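Extracellular ligand-binding receptor (Rhodopseudomonas palustris, PDB 4EYO) probably serves as the periplasmic solute-binding component of a transport system, capturing aromatic acids such as the bound 4'-hydroxycinnamic acid between its two lobes. Local coordinates at residues I97-L102 with V113-P118. Sequence-based numbering, arbitrary orientation.
Sequences IALAPL and VVMPQP. With HC4 (4'-hydroxycinnamic acid), chain B.
Ala-98 turns both its N-H and its C=O to the neighbouring parallel strand, bracketing Val-114. Its N donates to Val-113 O, nearly straight at 167°. Its O accepts from Met-115 N, just past the strand, at 3.0 Å. Helix 79-92 packs on this face through Thr-82, where a small methyl fits beside Val-114 CG1. On the opposite face Ile-97 lies alongside Val-113, two beta-branched residues well suited to extended strands.

Met-115, present as selenomethionine, bends back over Ile-97. Its CB rests 3.4 Å from Ala-98 O; CG then presses on Ile-97 CG2 at 3.4 Å, tighter than usual for two carbons. With a turn at chi2 (-66°) and another at chi3, the chain curls past that same methyl, SE passing by and CE coming to 3.8 Å from Ile-97 CG2. An unbranched, flexible side chain suits this fold along a neighbouring residue.

Beyond the strands, prolines shape the loops that meet the ligand. Pro-101 lays its ring edge over the face of the phenol ring, CD 3.6 Å from C1' of 4'-hydroxycinnamic acid, while its CG packs against Pro-116 CB at 4.0 Å. Pro-116 in turn brings CB close to the phenol oxygen. Ala-100 O is buried here without a polar partner, Val-114 CG1 lying near it. With an alanine in place of Pro-101, losing CG and CD would probably remove the apolar contacts with the phenol face and Pro-116 CB and leave the backbone freer to turn.

The strands 96-98 and 112-114 flank helix 106-109 in a beta-alpha-beta unit at one edge of the first lobe's sheet. Helix 282-302 packs on the side of Ile-97, and the loops pass along the interlobe cleft, the second leading through the N-cap Pro-118 into helix 119-132.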
# COMPACT_ATOMS: atom_id res chain seq x y z
N ILE A 97 -4.85 -0.29 -11.55
CA ILE A 97 -5.02 -0.57 -10.13
C ILE A 97 -3.68 -0.33 -9.46
O ILE A 97 -2.72 -1.10 -9.71
CB ILE A 97 -5.49 -2.02 -9.88
CG1 ILE A 97 -6.88 -2.23 -10.51
CG2 ILE A 97 -5.62 -2.26 -8.35
CD1 ILE A 97 -7.36 -3.67 -10.39
N ALA A 98 -3.59 0.76 -8.69
CA ALA A 98 -2.39 1.13 -7.97
C ALA A 98 -2.12 0.18 -6.77
O ALA A 98 -3.03 -0.15 -5.95
CB ALA A 98 -2.48 2.59 -7.49
N LEU A 99 -0.86 -0.23 -6.63
CA LEU A 99 -0.46 -1.06 -5.48
C LEU A 99 0.30 -0.24 -4.40
O LEU A 99 0.77 -0.81 -3.41
CB LEU A 99 0.33 -2.30 -5.94
CG LEU A 99 -0.38 -3.22 -6.95
CD1 LEU A 99 0.49 -4.42 -7.26
CD2 LEU A 99 -1.77 -3.68 -6.45
N ALA A 100 0.40 1.08 -4.58
CA ALA A 100 1.00 1.98 -3.57
C ALA A 100 0.07 3.17 -3.45
O ALA A 100 -0.69 3.44 -4.38
CB ALA A 100 2.41 2.45 -4.03
N PRO A 101 0.12 3.93 -2.32
CA PRO A 101 -0.73 5.13 -2.22
C PRO A 101 -0.37 6.12 -3.36
O PRO A 101 0.77 6.13 -3.86
CB PRO A 101 -0.38 5.69 -0.83
CG PRO A 101 0.22 4.54 -0.09
CD PRO A 101 0.99 3.80 -1.14
N LEU A 102 -1.33 6.93 -3.76
CA LEU A 102 -1.23 7.77 -4.95
C LEU A 102 -1.98 9.08 -4.56
O LEU A 102 -3.14 8.98 -4.12
CB LEU A 102 -1.98 7.01 -6.10
CG LEU A 102 -2.27 7.68 -7.42
CD1 LEU A 102 -1.02 7.96 -8.23
CD2 LEU A 102 -3.22 6.80 -8.24
N VAL A 113 -7.73 3.32 -9.77
CA VAL A 113 -8.19 3.06 -8.39
C VAL A 113 -7.00 2.57 -7.55
O VAL A 113 -5.92 2.24 -8.11
CB VAL A 113 -9.35 2.03 -8.30
CG1 VAL A 113 -10.61 2.55 -8.97
CG2 VAL A 113 -8.92 0.68 -8.85
N VAL A 114 -7.19 2.49 -6.22
CA VAL A 114 -6.04 2.40 -5.30
C VAL A 114 -6.28 1.29 -4.26
O VAL A 114 -7.29 1.31 -3.53
CB VAL A 114 -5.73 3.75 -4.60
CG1 VAL A 114 -4.44 3.67 -3.77
CG2 VAL A 114 -5.62 4.92 -5.59
N MSE A 115 -5.38 0.32 -4.22
CA MSE A 115 -5.52 -0.73 -3.21
C MSE A 115 -5.12 -0.29 -1.78
O MSE A 115 -5.91 -0.52 -0.83
CB MSE A 115 -4.78 -2.01 -3.64
CG MSE A 115 -5.33 -2.65 -4.97
SE MSE A 115 -7.16 -3.33 -4.74
CE MSE A 115 -8.01 -1.81 -5.47
N PRO A 116 -3.93 0.34 -1.60
CA PRO A 116 -3.59 0.72 -0.22
C PRO A 116 -4.56 1.72 0.42
O PRO A 116 -5.15 2.56 -0.27
CB PRO A 116 -2.20 1.35 -0.35
CG PRO A 116 -1.62 0.76 -1.58
CD PRO A 116 -2.78 0.56 -2.52
N GLN A 117 -4.70 1.61 1.74
CA GLN A 117 -5.59 2.48 2.53
C GLN A 117 -5.14 3.94 2.37
O GLN A 117 -3.93 4.25 2.34
CB GLN A 117 -5.55 2.09 4.01
CG GLN A 117 -6.17 0.70 4.28
CD GLN A 117 -5.21 -0.46 4.08
OE1 GLN A 117 -4.04 -0.27 3.74
NE2 GLN A 117 -5.72 -1.69 4.30
N PRO A 118 -6.11 4.85 2.20
CA PRO A 118 -5.72 6.25 2.10
C PRO A 118 -5.07 6.71 3.41
O PRO A 118 -5.42 6.21 4.48
CB PRO A 118 -7.04 6.98 1.82
CG PRO A 118 -8.11 6.06 2.29
CD PRO A 118 -7.58 4.67 2.21
C1 HC4 B . 6.01 4.35 -0.37
O1 HC4 B . 7.14 3.99 0.05
O2 HC4 B . 5.87 5.27 -1.23
C2 HC4 B . 4.78 3.72 0.14
C3 HC4 B . 4.61 2.39 0.23
C1' HC4 B . 3.31 1.82 0.72
C2' HC4 B . 2.88 0.62 0.11
C3' HC4 B . 1.71 -0.03 0.49
C4' HC4 B . 0.97 0.53 1.53
C5' HC4 B . 1.37 1.73 2.16
C6' HC4 B . 2.56 2.37 1.77
O4' HC4 B . -0.18 -0.10 1.90